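Local coordinates for protein L-lysine 6-monooxygenase involved in desferrioxamine biosynthesis (Erwinia amylovora CFBP1430, PDB 5O8P) that binds FAD and uses NADPH to hydroxylate a terminal amine, probably of cadaverine, in desferrioxamine siderophore biosynthesis, at residues D130-R138 with Q148-V156. Sequence-based numbering, arbitrary orientation.
Sequences DNLQCYRVR and QEWLAHRLV
Y135 and V137 straddle the tip of L155 on the face of an antiparallel beta hairpin (strands 134-141 and 147-152) that also carries W150 and A152. L155 enters from the strand that follows the hairpin and forks between them: its CD1 comes obliquely to the Y135 ring, 3.9 Å from CG, while its CD2 slides past V137 CG2 at 3.6 Å. The V137 methyl that meets it stands beside the backbone N, with CG1 swung anti to that N (chi1 174°). V126 of strand 121-129 also packs on L155, and V123, an FAD-binding residue of that strand, packs on V137. At the edge of the Y135 ring, in its plane, lies H153 O, 3.7 Å from CD2; the ring's hydroxyl bonds to R356.

The face carrying R136, R138, E149 and L151 mixes a salt bridge with apolar packing. R136 runs alongside L151, whose CD2 is the bump here, lying over one guanidinium face, toward its edge, with C134 SG and L132 CD1 also against it. The main partner of R136 is D129 of strand 121-129, in a salt bridge through NH2; the bend at chi3 (-57°) turns NH1 to E149 OE1, 2.9 Å away and met from above the carboxylate plane. R138 lies alongside E149, touching through CG and CD.

Y135/A152 and V137/W150 are the hydrogen-bonded pairs. Apolar contacts thus join the hairpin to L155, V123 and V126 within one sheet, V137's side chain about 8 Å from the FAD, whereas R136, between two carboxylates, probably stays protonated and balances part of their charge.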
loop_
_atom_site.group_PDB
_atom_site.type_symbol
_atom_site.label_atom_id
_atom_site.label_comp_id
_atom_site.label_asym_id
_atom_site.label_seq_id
_atom_site.Cartn_x
_atom_site.Cartn_y
_atom_site.Cartn_z
ATOM N N ASP B 130 -47.749 24.150 -27.740
ATOM C CA ASP B 130 -49.001 23.418 -27.470
ATOM C C ASP B 130 -49.553 22.734 -28.720
ATOM O O ASP B 130 -50.098 21.637 -28.634
ATOM C CB ASP B 130 -50.082 24.340 -26.899
ATOM C CG ASP B 130 -49.726 24.890 -25.542
ATOM O OD1 ASP B 130 -49.522 24.095 -24.597
ATOM O OD2 ASP B 130 -49.675 26.130 -25.421
ATOM N N ASN B 131 -49.387 23.386 -29.869
ATOM C CA ASN B 131 -49.922 22.897 -31.140
ATOM C C ASN B 131 -49.122 21.720 -31.708
ATOM O O ASN B 131 -49.716 20.726 -32.121
ATOM C CB ASN B 131 -50.047 24.057 -32.145
ATOM C CG ASN B 131 -51.181 25.036 -31.782
ATOM O OD1 ASN B 131 -51.398 26.026 -32.482
ATOM N ND2 ASN B 131 -51.905 24.762 -30.690
ATOM N N LEU B 132 -47.793 21.813 -31.704
ATOM C CA LEU B 132 -46.927 20.683 -32.106
ATOM C C LEU B 132 -46.747 19.623 -31.005
ATOM O O LEU B 132 -46.258 18.533 -31.282
ATOM C CB LEU B 132 -45.542 21.174 -32.557
ATOM C CG LEU B 132 -45.388 21.783 -33.950
ATOM C CD1 LEU B 132 -44.015 22.429 -34.083
ATOM C CD2 LEU B 132 -45.586 20.760 -35.063
ATOM N N GLN B 133 -47.123 19.946 -29.766
ATOM C CA GLN B 133 -46.986 19.039 -28.611
ATOM C C GLN B 133 -45.532 18.618 -28.296
ATOM O O GLN B 133 -45.281 17.494 -27.870
ATOM C CB GLN B 133 -47.920 17.816 -28.758
ATOM C CG GLN B 133 -49.390 18.141 -28.528
ATOM C CD GLN B 133 -49.738 18.184 -27.053
ATOM O OE1 GLN B 133 -49.894 17.143 -26.413
ATOM N NE2 GLN B 133 -49.847 19.392 -26.500
ATOM N N CYS B 134 -44.588 19.541 -28.478
ATOM C CA CYS B 134 -43.174 19.277 -28.233
ATOM C C CYS B 134 -42.429 20.538 -27.766
ATOM O O CYS B 134 -43.025 21.608 -27.639
ATOM C CB CYS B 134 -42.540 18.712 -29.503
ATOM S SG CYS B 134 -42.134 19.969 -30.734
ATOM N N TYR B 135 -41.130 20.393 -27.494
ATOM C CA TYR B 135 -40.302 21.496 -26.989
ATOM C C TYR B 135 -39.537 22.185 -28.127
ATOM O O TYR B 135 -39.045 21.539 -29.063
ATOM C CB TYR B 135 -39.354 21.013 -25.879
ATOM C CG TYR B 135 -40.090 20.706 -24.585
ATOM C CD1 TYR B 135 -40.412 21.723 -23.684
ATOM C CD2 TYR B 135 -40.499 19.411 -24.285
ATOM C CE1 TYR B 135 -41.112 21.458 -22.510
ATOM C CE2 TYR B 135 -41.203 19.132 -23.121
ATOM C CZ TYR B 135 -41.508 20.155 -22.228
ATOM O OH TYR B 135 -42.204 19.858 -21.074
ATOM N N ARG B 136 -39.455 23.508 -28.030
ATOM C CA ARG B 136 -38.818 24.351 -29.039
ATOM C C ARG B 136 -37.639 25.025 -28.376
ATOM O O ARG B 136 -37.836 25.790 -27.443
ATOM C CB ARG B 136 -39.838 25.388 -29.528
ATOM C CG ARG B 136 -39.325 26.432 -30.491
ATOM C CD ARG B 136 -40.445 27.383 -30.928
ATOM N NE ARG B 136 -41.565 26.651 -31.536
ATOM C CZ ARG B 136 -41.570 26.153 -32.774
ATOM N NH1 ARG B 136 -40.516 26.295 -33.597
ATOM N NH2 ARG B 136 -42.652 25.492 -33.200
ATOM N N VAL B 137 -36.434 24.742 -28.854
ATOM C CA VAL B 137 -35.178 25.218 -28.241
ATOM C C VAL B 137 -34.518 26.236 -29.163
ATOM O O VAL B 137 -34.064 25.867 -30.240
ATOM C CB VAL B 137 -34.197 24.034 -28.038
ATOM C CG1 VAL B 137 -32.837 24.501 -27.535
ATOM C CG2 VAL B 137 -34.802 23.006 -27.103
ATOM N N ARG B 138 -34.454 27.499 -28.744
ATOM C CA ARG B 138 -33.866 28.562 -29.571
ATOM C C ARG B 138 -32.387 28.747 -29.222
ATOM O O ARG B 138 -32.042 29.125 -28.098
ATOM C CB ARG B 138 -34.639 29.876 -29.413
ATOM C CG ARG B 138 -34.568 30.792 -30.642
ATOM C CD ARG B 138 -35.400 32.066 -30.482
ATOM N NE ARG B 138 -34.917 32.868 -29.339
ATOM C CZ ARG B 138 -35.662 33.419 -28.364
ATOM N NH1 ARG B 138 -36.995 33.319 -28.350
ATOM N NH2 ARG B 138 -35.054 34.097 -27.388
ATOM N N GLN B 148 -31.065 29.628 -34.658
ATOM C CA GLN B 148 -31.658 28.363 -35.122
ATOM C C GLN B 148 -32.628 27.873 -34.058
ATOM O O GLN B 148 -32.465 28.176 -32.877
ATOM C CB GLN B 148 -30.603 27.282 -35.399
ATOM C CG GLN B 148 -29.160 27.762 -35.415
ATOM C CD GLN B 148 -28.170 26.653 -35.724
ATOM O OE1 GLN B 148 -28.483 25.700 -36.464
ATOM N NE2 GLN B 148 -26.957 26.774 -35.159
ATOM N N GLU B 149 -33.657 27.146 -34.493
ATOM C CA GLU B 149 -34.626 26.515 -33.592
ATOM C C GLU B 149 -34.578 25.014 -33.777
ATOM O O GLU B 149 -34.515 24.512 -34.895
ATOM C CB GLU B 149 -36.041 27.063 -33.807
ATOM C CG GLU B 149 -36.238 28.397 -33.097
ATOM C CD GLU B 149 -37.628 29.003 -33.239
ATOM O OE1 GLU B 149 -38.525 28.382 -33.890
ATOM O OE2 GLU B 149 -37.795 30.114 -32.658
ATOM N N TRP B 150 -34.553 24.310 -32.656
ATOM C CA TRP B 150 -34.473 22.869 -32.638
ATOM C C TRP B 150 -35.760 22.388 -32.007
ATOM O O TRP B 150 -36.210 22.933 -30.993
ATOM C CB TRP B 150 -33.278 22.427 -31.810
ATOM C CG TRP B 150 -31.987 23.056 -32.219
ATOM C CD1 TRP B 150 -31.552 24.311 -31.921
ATOM C CD2 TRP B 150 -30.950 22.451 -32.987
ATOM N NE1 TRP B 150 -30.309 24.525 -32.458
ATOM C CE2 TRP B 150 -29.914 23.395 -33.120
ATOM C CE3 TRP B 150 -30.799 21.197 -33.579
ATOM C CZ2 TRP B 150 -28.740 23.130 -33.826
ATOM C CZ3 TRP B 150 -29.636 20.923 -34.270
ATOM C CH2 TRP B 150 -28.618 21.888 -34.394
ATOM N N LEU B 151 -36.373 21.387 -32.626
ATOM C CA LEU B 151 -37.598 20.797 -32.113
ATOM C C LEU B 151 -37.276 19.462 -31.485
ATOM O O LEU B 151 -36.373 18.759 -31.949
ATOM C CB LEU B 151 -38.594 20.635 -33.249
ATOM C CG LEU B 151 -39.087 21.980 -33.787
ATOM C CD1 LEU B 151 -39.663 21.880 -35.196
ATOM C CD2 LEU B 151 -40.084 22.575 -32.808
ATOM N N ALA B 152 -37.996 19.124 -30.416
ATOM C CA ALA B 152 -37.734 17.874 -29.691
ATOM C C ALA B 152 -38.835 17.482 -28.723
ATOM O O ALA B 152 -39.432 18.330 -28.044
ATOM C CB ALA B 152 -36.419 17.969 -28.930
ATOM N N HIS B 153 -39.066 16.177 -28.640
ATOM C CA HIS B 153 -40.066 15.621 -27.733
ATOM C C HIS B 153 -39.601 15.669 -26.285
ATOM O O HIS B 153 -40.415 15.886 -25.369
ATOM C CB HIS B 153 -40.404 14.186 -28.132
ATOM C CG HIS B 153 -41.147 14.085 -29.429
ATOM N ND1 HIS B 153 -42.498 14.346 -29.523
ATOM C CD2 HIS B 153 -40.732 13.758 -30.680
ATOM C CE1 HIS B 153 -42.884 14.183 -30.776
ATOM N NE2 HIS B 153 -41.831 13.831 -31.499
ATOM N N ARG B 154 -38.295 15.470 -26.097
ATOM C CA ARG B 154 -37.685 15.416 -24.789
ATOM C C ARG B 154 -36.399 16.234 -24.708
ATOM O O ARG B 154 -35.625 16.314 -25.664
ATOM C CB ARG B 154 -37.363 13.961 -24.467
ATOM C CG ARG B 154 -38.578 13.056 -24.336
ATOM C CD ARG B 154 -38.178 11.611 -24.308
ATOM N NE ARG B 154 -38.200 11.114 -25.677
ATOM C CZ ARG B 154 -39.192 10.427 -26.233
ATOM N NH1 ARG B 154 -40.285 10.105 -25.540
ATOM N NH2 ARG B 154 -39.080 10.050 -27.510
ATOM N N LEU B 155 -36.163 16.826 -23.542
ATOM C CA LEU B 155 -34.913 17.526 -23.242
ATOM C C LEU B 155 -34.168 16.845 -22.103
ATOM O O LEU B 155 -34.784 16.307 -21.185
ATOM C CB LEU B 155 -35.225 18.958 -22.815
ATOM C CG LEU B 155 -36.033 19.803 -23.783
ATOM C CD1 LEU B 155 -36.451 21.094 -23.104
ATOM C CD2 LEU B 155 -35.208 20.060 -25.029
ATOM N N VAL B 156 -32.847 16.891 -22.142
ATOM C CA VAL B 156 -32.039 16.434 -21.017
ATOM C C VAL B 156 -31.008 17.529 -20.741
ATOM O O VAL B 156 -30.115 17.791 -21.558
ATOM C CB VAL B 156 -31.474 14.992 -21.215
ATOM C CG1 VAL B 156 -31.403 14.606 -22.679
ATOM C CG2 VAL B 156 -30.107 14.789 -20.565
#